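Local atomic coordinates of esterase (Staphylococcus aureus subsp. aureus USA300_TCH1516, PDB entry 3D7R), a protein that probably hydrolyses ester bonds, as an esterase of the alpha/beta hydrolase fold. Residues A[210-215]-A[266-271]; A[274-279]-A[285-290]; A[141-146]-A[237-242]; A[230-235]-A[244-249]. One frame throughout, in Å; residues are numbered along the deposited sequence.

In the fold
All four contacts belong to one alpha/beta hydrolase domain, whose mixed sheet has 287-292 as an outermost strand. Interactions 1 and 2 follow one another on helix 270-282, their centres about 17 Å apart: the first meets the approach to helix 214-219, the second the edge strand. Interactions 3 and 4 lie about 6 Å apart (centres), their segments alternating along the chain, and touch through the salt bridge of D144 OD1 with R245 NH2 (2.8 Å). Interaction 2 opens only after the other three have closed; L275 and M279 pack on I249, joining it to interaction 4. Together the contacts link helices 214-219, 225-236 and 270-282 with helix 143-161 and the edge strand.

Interaction 1 of 4, residues A[210-215]-A[266-271]; sequences KDISDA and REMTHP
I212 packs against M268 and P271, which belong to the loop and first helical turn after strand 259-264 of the alpha/beta hydrolase sheet, while 210-215 leads into helix 214-219. The tight part centres on I212. With CG1 anti to the carbonyl carbon (chi1 -61°), its longer branch reaches toward M268 and P271: CD1 ends 3.4 Å from M268 O, and CG1 lies 3.8 Å from P271 CG, crossing the proline ring at about a right angle. The other branch is looser, with CG2 4.2 Å from CG of M268, a buried selenomethionine; I217 of helix 214-219 touches both side chains. The outer side belongs to D211, an exposed residue that adds little but a CB contact, 4.0 Å from P271 CB, although its backbone O comes to 3.7 Å from P271 CG. M268 lies within a type I turn from E267 to H270, closed by H270 N to E267 O (3.0 Å), and P271 follows it. E267 takes no part across the contact; its OE1 is hydrogen-bonded to H297 ND1, consistent with the acid and histidine that such esterases carry after the last two strands, here 259-264 and 287-292. On the other segment S213 is the N-cap of helix 214-219, its OG accepting a hydrogen bond from the backbone N of L216.

Interaction 2 of 4, residues A[274-279]-A[285-290]; sequences KLFEQM and QYIEFY
K274 and E277 of the helix both come to the rim of the F289 ring, in its plane. K274 CD stands 3.6 Å from F289 CE2, and E277 OE1 lies 3.8 Å from CD2 of the same ring. The carboxylate of E277 is turned almost perpendicular to that ring, the planes 87° apart, and its other oxygen, OE2, rests 3.7 Å from F289 CB. The second aromatic group, the buried ring of F276, is approached obliquely by the CD1 methyl of I287, 3.7 Å from F276 CE2. M261 of strand 259-264 touches the side chains of both F276 and F289. These contacts close the beta-alpha-beta unit of strand 259-264, helix 270-282 and strand 287-292, the last of which is an outermost strand of the alpha/beta hydrolase sheet; the axes of 274-279 and 287-290 approach to 9.4 Å and run nearly antiparallel, at 157°. The chain of E277 is extended, with CG anti to the backbone N (chi1 -179°), which carries the carboxylate out to F289, whereas K274 bends at its second and third torsions, which brings CD to the ring edge, the two side chains crossing at about a right angle. Its NZ makes a long salt bridge with E277 OE1, 3.7 Å away. I287 and F289 face the helix, and E288, between them, points from the opposite side of the strand. There Y290 OH donates to E288 OE1 at 2.6 Å, from above the carboxylate plane, and the ring of Y290 stacks with F262.

Interaction 3 of 4, residues A[141-146]-A[237-242]; sequences FHIDDT and NGLPLT. With DMS (dimethyl sulfoxide), chain M.
H142 and N237 are the nearest residues of the two backbones, 6.3 Å between CA atoms, where the N-cap of helix 143-161 meets the residue that leaves helix 225-236 with positive phi, 55°. The contact thus joins two helix ends of the alpha/beta hydrolase fold. The amide of N237 stacks on one face of the H142 imidazole: CG sits 3.7 Å above the ring, over its centre, with the two planes only 15° apart, and CB approaches H142 CD2 at 3.6 Å. H142 is also anchored through its backbone, since its N donates to D145 OD2 (2.9 Å) on the anti lone pair, the N3-to-N-cap half of a capping box. Beside this stack I143 and L239 cross at about a right angle, an apolar contact of I143 CG2 with L239 CD1 at 4.1 Å. A dimethyl sulfoxide molecule, probably picked up from the crystallisation solution, fits between the two pairs. Its C2 methyl lies against I143 CG2 and L239 CD1, and its C1 is 3.4 Å from D144 OD2. Its oxygen accepts a nearly straight hydrogen bond from N237 ND2, 2.7 Å long with an N-H...O angle of 167°.

Interaction 4 of 4, residues A[230-235]-A[244-249]; sequences EIMKKW and KRISPI
M232 and I246 lie side by side, their chains running in opposite senses, and meet where the CE methyl of the selenomethionine lies 3.6 Å from I246 CG2. M232 bends at its second and third torsions (-66° and -71°), which folds its tip off helix 225-236 and onto the isoleucine. In I246, with chi1 at -63°, CG2 is anti to the backbone N and faces M232, while the CG1 branch turns to W235. The indole is approached obliquely, its CZ3 4.3 Å from I246 CG1. I246 thus lies across two side chains of one helix face, three residues apart, CG2 on M232 and CG1 on W235, and I143 of helix 143-161 touches both it and W235. In this alpha/beta hydrolase the contact fastens helix 225-236 to the loop that follows it, on the way to strand 259-264. The polar edge of W235 has its partner elsewhere, NE1 bonding to T146 OG1, which limits how far the indole can turn. All three touching residues are buried, and their meeting is made of carbon against carbon without polar bonds between them; the hold therefore rests on shape and apolar burial.

Interaction 1 of 4, residues A[210-215]-A[266-271]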
# COMPACT_ATOMS: atom_id res chain seq x y z
N LYS A 210 -5.60 20.14 8.57
CA LYS A 210 -6.74 21.03 8.82
C LYS A 210 -7.60 21.24 7.56
O LYS A 210 -8.72 21.72 7.63
CB LYS A 210 -6.31 22.36 9.48
CG LYS A 210 -5.31 23.20 8.65
CD LYS A 210 -5.36 24.70 9.01
CE LYS A 210 -4.15 25.44 8.45
NZ LYS A 210 -3.88 25.12 7.00
N ASP A 211 -7.07 20.84 6.40
CA ASP A 211 -7.83 20.93 5.15
C ASP A 211 -8.80 19.77 4.96
O ASP A 211 -9.56 19.74 3.99
CB ASP A 211 -6.90 21.07 3.94
CG ASP A 211 -6.16 22.41 3.91
OD1 ASP A 211 -6.78 23.46 4.23
OD2 ASP A 211 -4.96 22.41 3.57
N ILE A 212 -8.79 18.82 5.88
CA ILE A 212 -9.82 17.77 5.90
C ILE A 212 -11.10 18.35 6.52
O ILE A 212 -11.20 18.55 7.72
CB ILE A 212 -9.35 16.53 6.67
CG1 ILE A 212 -8.11 15.92 6.00
CG2 ILE A 212 -10.47 15.47 6.80
CD1 ILE A 212 -7.35 14.93 6.91
N SER A 213 -12.09 18.61 5.68
CA SER A 213 -13.31 19.23 6.13
C SER A 213 -14.29 18.17 6.64
O SER A 213 -14.12 16.97 6.37
CB SER A 213 -13.93 19.96 4.95
OG SER A 213 -14.12 19.03 3.89
N ASP A 214 -15.33 18.63 7.34
CA ASP A 214 -16.46 17.77 7.70
C ASP A 214 -17.10 17.19 6.45
O ASP A 214 -17.45 16.01 6.42
CB ASP A 214 -17.51 18.53 8.53
CG ASP A 214 -17.09 18.71 10.00
OD1 ASP A 214 -16.11 18.07 10.43
OD2 ASP A 214 -17.73 19.48 10.74
N ALA A 215 -17.24 18.01 5.41
CA ALA A 215 -17.81 17.54 4.14
C ALA A 215 -17.01 16.34 3.60
O ALA A 215 -17.60 15.34 3.18
CB ALA A 215 -17.87 18.66 3.11
N ARG A 266 -13.00 11.42 -2.77
CA ARG A 266 -13.88 11.07 -1.64
C ARG A 266 -13.20 10.29 -0.51
O ARG A 266 -13.85 9.54 0.23
CB ARG A 266 -15.14 10.35 -2.14
CG ARG A 266 -16.02 11.27 -2.97
CD ARG A 266 -17.38 10.70 -3.38
NE ARG A 266 -18.03 11.69 -4.25
CZ ARG A 266 -19.10 11.46 -5.01
NH1 ARG A 266 -19.69 10.27 -5.04
NH2 ARG A 266 -19.58 12.45 -5.76
N GLU A 267 -11.89 10.47 -0.37
CA GLU A 267 -11.16 9.85 0.73
C GLU A 267 -10.44 10.91 1.55
O GLU A 267 -9.93 11.87 0.99
CB GLU A 267 -10.19 8.76 0.23
CG GLU A 267 -9.17 9.21 -0.83
CD GLU A 267 -8.15 8.11 -1.16
OE1 GLU A 267 -7.61 7.51 -0.21
OE2 GLU A 267 -7.90 7.85 -2.35
N MSE A 268 -10.38 10.71 2.87
CA MSE A 268 -9.87 11.72 3.81
C MSE A 268 -8.39 12.01 3.64
O MSE A 268 -7.87 12.98 4.19
CB MSE A 268 -10.09 11.25 5.26
CG MSE A 268 -11.46 11.51 5.84
SE MSE A 268 -11.66 10.45 7.52
CE MSE A 268 -9.89 10.65 8.22
N THR A 269 -7.71 11.15 2.90
CA THR A 269 -6.27 11.28 2.58
C THR A 269 -6.03 12.27 1.47
O THR A 269 -4.88 12.56 1.15
CB THR A 269 -5.69 9.95 2.10
OG1 THR A 269 -6.55 9.41 1.09
CG2 THR A 269 -5.60 8.94 3.24
N HIS A 270 -7.10 12.76 0.86
CA HIS A 270 -6.93 13.56 -0.35
C HIS A 270 -6.14 14.87 -0.13
O HIS A 270 -5.24 15.16 -0.92
CB HIS A 270 -8.25 13.76 -1.12
CG HIS A 270 -8.09 14.49 -2.41
ND1 HIS A 270 -8.15 15.87 -2.50
CD2 HIS A 270 -7.85 14.04 -3.67
CE1 HIS A 270 -7.96 16.23 -3.76
NE2 HIS A 270 -7.77 15.14 -4.49
N PRO A 271 -6.47 15.67 0.91
CA PRO A 271 -5.59 16.82 1.20
C PRO A 271 -4.11 16.47 1.36
O PRO A 271 -3.27 17.20 0.82
CB PRO A 271 -6.14 17.36 2.51
CG PRO A 271 -7.62 17.06 2.42
CD PRO A 271 -7.63 15.66 1.83

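Interaction 2 of 4, residues A[274-279]-A[285-290]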
# COMPACT_ATOMS: atom_id res chain seq x y z
N LYS A 274 -2.57 15.81 -2.07
CA LYS A 274 -2.32 17.07 -2.77
C LYS A 274 -1.13 17.81 -2.17
O LYS A 274 -0.33 18.40 -2.90
CB LYS A 274 -3.57 17.98 -2.75
CG LYS A 274 -4.78 17.45 -3.57
CD LYS A 274 -4.51 17.40 -5.07
CE LYS A 274 -4.93 18.68 -5.77
NZ LYS A 274 -4.51 18.64 -7.20
N LEU A 275 -1.01 17.77 -0.84
CA LEU A 275 0.14 18.37 -0.15
C LEU A 275 1.46 17.67 -0.54
O LEU A 275 2.46 18.33 -0.87
CB LEU A 275 -0.05 18.33 1.36
CG LEU A 275 1.11 18.87 2.22
CD1 LEU A 275 1.53 20.31 1.81
CD2 LEU A 275 0.72 18.83 3.69
N PHE A 276 1.45 16.35 -0.50
CA PHE A 276 2.62 15.58 -0.96
C PHE A 276 2.98 15.94 -2.42
O PHE A 276 4.15 16.15 -2.75
CB PHE A 276 2.35 14.09 -0.82
CG PHE A 276 3.46 13.21 -1.36
CD1 PHE A 276 4.70 13.15 -0.71
CD2 PHE A 276 3.24 12.40 -2.48
CE1 PHE A 276 5.72 12.33 -1.19
CE2 PHE A 276 4.25 11.56 -2.97
CZ PHE A 276 5.49 11.52 -2.31
N GLU A 277 1.99 16.02 -3.30
CA GLU A 277 2.27 16.40 -4.67
C GLU A 277 2.96 17.78 -4.76
O GLU A 277 3.91 17.95 -5.54
CB GLU A 277 1.01 16.38 -5.52
CG GLU A 277 1.26 16.76 -6.98
CD GLU A 277 -0.01 17.03 -7.77
OE1 GLU A 277 -1.02 17.51 -7.21
OE2 GLU A 277 0.02 16.78 -8.98
N GLN A 278 2.47 18.75 -3.99
CA GLN A 278 3.08 20.10 -3.96
C GLN A 278 4.54 20.05 -3.49
O GLN A 278 5.41 20.72 -4.07
CB GLN A 278 2.25 21.04 -3.06
CG GLN A 278 0.96 21.58 -3.73
CD GLN A 278 1.25 22.43 -4.96
OE1 GLN A 278 2.11 23.31 -4.91
NE2 GLN A 278 0.55 22.19 -6.05
N MSE A 279 4.81 19.24 -2.46
CA MSE A 279 6.18 19.09 -1.97
C MSE A 279 7.12 18.45 -3.02
O MSE A 279 8.25 18.88 -3.19
CB MSE A 279 6.21 18.28 -0.66
CG MSE A 279 5.49 18.95 0.49
SE MSE A 279 5.25 17.62 1.94
CE MSE A 279 7.11 17.27 2.32
N GLN A 285 10.88 16.87 -8.09
CA GLN A 285 10.84 15.43 -8.13
C GLN A 285 9.65 15.03 -9.01
O GLN A 285 8.53 15.51 -8.81
CB GLN A 285 10.68 14.83 -6.72
CG GLN A 285 11.93 14.87 -5.82
CD GLN A 285 13.10 14.02 -6.31
OE1 GLN A 285 14.24 14.44 -6.24
NE2 GLN A 285 12.82 12.81 -6.80
N TYR A 286 9.92 14.18 -9.99
CA TYR A 286 8.88 13.65 -10.87
C TYR A 286 7.71 13.00 -10.12
O TYR A 286 7.90 12.06 -9.36
CB TYR A 286 9.48 12.62 -11.84
CG TYR A 286 8.55 12.31 -12.99
CD1 TYR A 286 8.64 13.03 -14.18
CD2 TYR A 286 7.57 11.32 -12.88
CE1 TYR A 286 7.78 12.76 -15.25
CE2 TYR A 286 6.70 11.05 -13.94
CZ TYR A 286 6.82 11.79 -15.11
OH TYR A 286 5.99 11.55 -16.17
N ILE A 287 6.51 13.51 -10.34
CA ILE A 287 5.30 12.90 -9.78
C ILE A 287 4.15 12.97 -10.79
O ILE A 287 3.92 14.02 -11.40
CB ILE A 287 4.93 13.50 -8.40
CG1 ILE A 287 3.58 12.93 -7.91
CG2 ILE A 287 4.90 15.05 -8.48
CD1 ILE A 287 3.64 12.25 -6.54
N GLU A 288 3.47 11.84 -11.02
CA GLU A 288 2.20 11.85 -11.75
C GLU A 288 1.12 11.54 -10.74
O GLU A 288 1.21 10.53 -10.05
CB GLU A 288 2.18 10.79 -12.88
CG GLU A 288 2.86 11.21 -14.17
CD GLU A 288 3.07 10.06 -15.14
OE1 GLU A 288 2.29 9.08 -15.13
OE2 GLU A 288 4.03 10.15 -15.93
N PHE A 289 0.13 12.42 -10.62
CA PHE A 289 -0.98 12.14 -9.73
C PHE A 289 -2.23 11.95 -10.59
O PHE A 289 -2.67 12.85 -11.31
CB PHE A 289 -1.12 13.27 -8.69
CG PHE A 289 -2.22 13.07 -7.67
CD1 PHE A 289 -2.76 11.80 -7.41
CD2 PHE A 289 -2.70 14.15 -6.95
CE1 PHE A 289 -3.78 11.62 -6.47
CE2 PHE A 289 -3.72 13.99 -5.99
CZ PHE A 289 -4.26 12.73 -5.76
N TYR A 290 -2.77 10.74 -10.56
CA TYR A 290 -4.02 10.44 -11.23
C TYR A 290 -5.12 10.56 -10.17
O TYR A 290 -5.27 9.71 -9.32
CB TYR A 290 -3.97 9.03 -11.83
CG TYR A 290 -2.91 8.84 -12.90
CD1 TYR A 290 -3.20 9.06 -14.25
CD2 TYR A 290 -1.60 8.45 -12.57
CE1 TYR A 290 -2.24 8.87 -15.25
CE2 TYR A 290 -0.62 8.26 -13.56
CZ TYR A 290 -0.96 8.47 -14.90
OH TYR A 290 -0.02 8.30 -15.89

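Interaction 3 of 4, residues A[141-146]-A[237-242]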
# COMPACT_ATOMS: atom_id res chain seq x y z
N PHE A 141 3.20 -7.67 16.20
CA PHE A 141 4.44 -7.09 15.70
C PHE A 141 4.33 -5.59 15.45
O PHE A 141 3.23 -5.02 15.42
CB PHE A 141 4.90 -7.88 14.47
CG PHE A 141 5.10 -9.35 14.75
CD1 PHE A 141 6.23 -9.79 15.45
CD2 PHE A 141 4.13 -10.28 14.39
CE1 PHE A 141 6.40 -11.13 15.74
CE2 PHE A 141 4.29 -11.63 14.69
CZ PHE A 141 5.43 -12.06 15.36
N HIS A 142 5.48 -4.96 15.26
CA HIS A 142 5.56 -3.52 15.29
C HIS A 142 6.38 -2.99 14.12
O HIS A 142 6.94 -3.77 13.34
CB HIS A 142 6.15 -3.08 16.63
CG HIS A 142 5.39 -3.61 17.81
ND1 HIS A 142 5.82 -4.68 18.56
CD2 HIS A 142 4.19 -3.25 18.32
CE1 HIS A 142 4.94 -4.93 19.51
NE2 HIS A 142 3.94 -4.08 19.39
N ILE A 143 6.44 -1.68 14.02
CA ILE A 143 7.11 -1.00 12.91
C ILE A 143 8.45 -1.64 12.45
O ILE A 143 8.61 -1.91 11.26
CB ILE A 143 7.26 0.52 13.18
CG1 ILE A 143 7.88 1.22 11.96
CG2 ILE A 143 8.02 0.77 14.51
CD1 ILE A 143 7.92 2.74 12.04
N ASP A 144 9.39 -1.89 13.36
CA ASP A 144 10.71 -2.40 12.93
C ASP A 144 10.64 -3.80 12.33
O ASP A 144 11.37 -4.08 11.39
CB ASP A 144 11.74 -2.37 14.05
CG ASP A 144 12.12 -0.95 14.45
OD1 ASP A 144 11.74 0.04 13.77
OD2 ASP A 144 12.83 -0.82 15.47
N ASP A 145 9.76 -4.65 12.87
CA ASP A 145 9.52 -5.98 12.34
C ASP A 145 9.03 -5.88 10.90
O ASP A 145 9.45 -6.63 10.02
CB ASP A 145 8.43 -6.70 13.17
CG ASP A 145 8.80 -6.84 14.64
OD1 ASP A 145 9.88 -7.38 14.92
OD2 ASP A 145 8.01 -6.41 15.52
N THR A 146 8.10 -4.97 10.68
CA THR A 146 7.45 -4.80 9.38
C THR A 146 8.47 -4.35 8.35
O THR A 146 8.59 -4.95 7.27
CB THR A 146 6.33 -3.75 9.49
OG1 THR A 146 5.35 -4.23 10.41
CG2 THR A 146 5.66 -3.50 8.11
N ASN A 237 4.43 1.45 18.49
CA ASN A 237 5.09 0.92 19.70
C ASN A 237 5.88 2.00 20.45
O ASN A 237 7.00 1.75 20.89
CB ASN A 237 5.96 -0.30 19.36
CG ASN A 237 6.29 -1.16 20.58
OD1 ASN A 237 5.46 -1.33 21.47
ND2 ASN A 237 7.50 -1.69 20.63
N GLY A 238 5.29 3.18 20.61
CA GLY A 238 5.94 4.23 21.38
C GLY A 238 6.48 5.38 20.55
O GLY A 238 6.78 6.44 21.09
N LEU A 239 6.64 5.18 19.24
CA LEU A 239 7.03 6.28 18.34
C LEU A 239 5.85 7.19 18.07
O LEU A 239 4.72 6.70 17.91
CB LEU A 239 7.57 5.76 17.00
CG LEU A 239 8.95 5.10 16.95
CD1 LEU A 239 9.18 4.58 15.54
CD2 LEU A 239 10.08 6.09 17.34
N PRO A 240 6.09 8.51 18.01
CA PRO A 240 4.99 9.44 17.66
C PRO A 240 4.48 9.17 16.25
O PRO A 240 5.29 8.84 15.35
CB PRO A 240 5.65 10.82 17.71
CG PRO A 240 6.93 10.64 18.44
CD PRO A 240 7.36 9.22 18.25
N LEU A 241 3.17 9.32 16.04
CA LEU A 241 2.59 9.12 14.70
C LEU A 241 3.19 10.04 13.64
O LEU A 241 3.13 9.74 12.44
CB LEU A 241 1.05 9.27 14.75
CG LEU A 241 0.29 8.19 15.54
CD1 LEU A 241 -1.22 8.32 15.38
CD2 LEU A 241 0.74 6.79 15.15
N THR A 242 3.77 11.15 14.09
CA THR A 242 4.38 12.12 13.16
C THR A 242 5.80 11.72 12.70
O THR A 242 6.35 12.34 11.78
CB THR A 242 4.45 13.53 13.78
OG1 THR A 242 5.16 13.45 15.01
CG2 THR A 242 3.05 14.10 14.05
S DMS M . 10.19 0.39 18.71
O DMS M . 9.01 -0.96 18.52
C1 DMS M . 11.87 -0.29 18.67
C2 DMS M . 10.22 1.45 17.25

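Interaction 4 of 4, residues A[230-235]-A[244-249]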
# COMPACT_ATOMS: atom_id res chain seq x y z
N GLU A 230 -5.61 4.71 16.34
CA GLU A 230 -5.48 3.65 17.34
C GLU A 230 -4.68 2.47 16.80
O GLU A 230 -3.80 1.93 17.48
CB GLU A 230 -6.86 3.19 17.82
CG GLU A 230 -7.61 4.23 18.66
CD GLU A 230 -6.89 4.56 19.97
OE1 GLU A 230 -6.54 3.65 20.74
OE2 GLU A 230 -6.67 5.75 20.22
N ILE A 231 -4.95 2.06 15.57
CA ILE A 231 -4.20 0.94 15.00
C ILE A 231 -2.72 1.31 14.83
O ILE A 231 -1.84 0.56 15.22
CB ILE A 231 -4.80 0.46 13.68
CG1 ILE A 231 -6.20 -0.11 13.91
CG2 ILE A 231 -3.88 -0.61 13.02
CD1 ILE A 231 -6.91 -0.45 12.59
N MSE A 232 -2.47 2.49 14.29
CA MSE A 232 -1.09 2.94 14.04
C MSE A 232 -0.29 3.19 15.32
O MSE A 232 0.91 2.93 15.36
CB MSE A 232 -1.05 4.18 13.12
CG MSE A 232 -1.68 3.92 11.76
SE MSE A 232 -0.64 2.62 10.74
CE MSE A 232 0.93 3.71 10.34
N LYS A 233 -0.97 3.67 16.37
CA LYS A 233 -0.34 3.83 17.66
C LYS A 233 0.16 2.48 18.18
O LYS A 233 1.27 2.38 18.69
CB LYS A 233 -1.30 4.49 18.67
CG LYS A 233 -1.30 6.03 18.63
CD LYS A 233 -2.47 6.63 19.44
CE LYS A 233 -2.70 8.13 19.11
NZ LYS A 233 -4.02 8.66 19.62
N LYS A 234 -0.66 1.44 18.03
CA LYS A 234 -0.27 0.09 18.46
C LYS A 234 0.99 -0.40 17.70
O LYS A 234 1.96 -0.87 18.30
CB LYS A 234 -1.43 -0.88 18.28
CG LYS A 234 -1.14 -2.32 18.74
CD LYS A 234 -0.99 -2.37 20.25
CE LYS A 234 -1.63 -3.59 20.84
NZ LYS A 234 -1.54 -3.52 22.31
N TRP A 235 0.97 -0.24 16.37
CA TRP A 235 2.07 -0.63 15.50
C TRP A 235 3.36 0.18 15.76
O TRP A 235 4.48 -0.38 15.78
CB TRP A 235 1.62 -0.47 14.05
CG TRP A 235 2.62 -0.88 13.01
CD1 TRP A 235 3.08 -2.13 12.74
CD2 TRP A 235 3.23 -0.01 12.05
NE1 TRP A 235 3.96 -2.11 11.69
CE2 TRP A 235 4.07 -0.81 11.24
CE3 TRP A 235 3.17 1.37 11.81
CZ2 TRP A 235 4.84 -0.27 10.21
CZ3 TRP A 235 3.93 1.90 10.78
CH2 TRP A 235 4.74 1.08 9.99
N LYS A 244 8.61 10.34 10.67
CA LYS A 244 8.61 10.20 9.23
C LYS A 244 8.54 8.75 8.75
O LYS A 244 8.12 8.48 7.63
CB LYS A 244 9.83 10.90 8.63
CG LYS A 244 11.20 10.29 9.03
CD LYS A 244 12.36 11.13 8.43
CE LYS A 244 13.70 10.43 8.60
NZ LYS A 244 14.13 10.45 10.02
N ARG A 245 8.96 7.79 9.57
CA ARG A 245 8.84 6.39 9.13
C ARG A 245 7.38 5.91 9.14
O ARG A 245 7.01 4.99 8.40
CB ARG A 245 9.71 5.46 10.00
CG ARG A 245 11.19 5.85 10.09
CD ARG A 245 11.83 5.13 11.30
NE ARG A 245 11.86 3.72 11.01
CZ ARG A 245 11.87 2.73 11.90
NH1 ARG A 245 11.84 2.96 13.22
NH2 ARG A 245 11.91 1.49 11.44
N ILE A 246 6.57 6.55 9.97
CA ILE A 246 5.13 6.24 10.10
C ILE A 246 4.28 7.10 9.16
O ILE A 246 3.36 6.61 8.52
CB ILE A 246 4.66 6.46 11.55
CG1 ILE A 246 5.42 5.51 12.49
CG2 ILE A 246 3.14 6.26 11.67
CD1 ILE A 246 5.32 5.87 13.93
N SER A 247 4.62 8.39 9.09
CA SER A 247 3.95 9.35 8.24
C SER A 247 4.99 9.89 7.25
O SER A 247 5.61 10.92 7.51
CB SER A 247 3.38 10.48 9.10
OG SER A 247 2.31 10.01 9.90
N PRO A 248 5.19 9.17 6.13
CA PRO A 248 6.24 9.47 5.15
C PRO A 248 6.07 10.82 4.42
O PRO A 248 7.01 11.29 3.74
CB PRO A 248 6.15 8.28 4.18
CG PRO A 248 4.75 7.82 4.28
CD PRO A 248 4.43 7.97 5.73
N ILE A 249 4.92 11.48 4.59
CA ILE A 249 4.78 12.87 4.13
C ILE A 249 5.90 13.75 4.75
O ILE A 249 6.30 14.77 4.16
CB ILE A 249 3.39 13.45 4.46
CG1 ILE A 249 3.11 14.71 3.62
CG2 ILE A 249 3.24 13.67 6.01
CD1 ILE A 249 1.61 15.05 3.49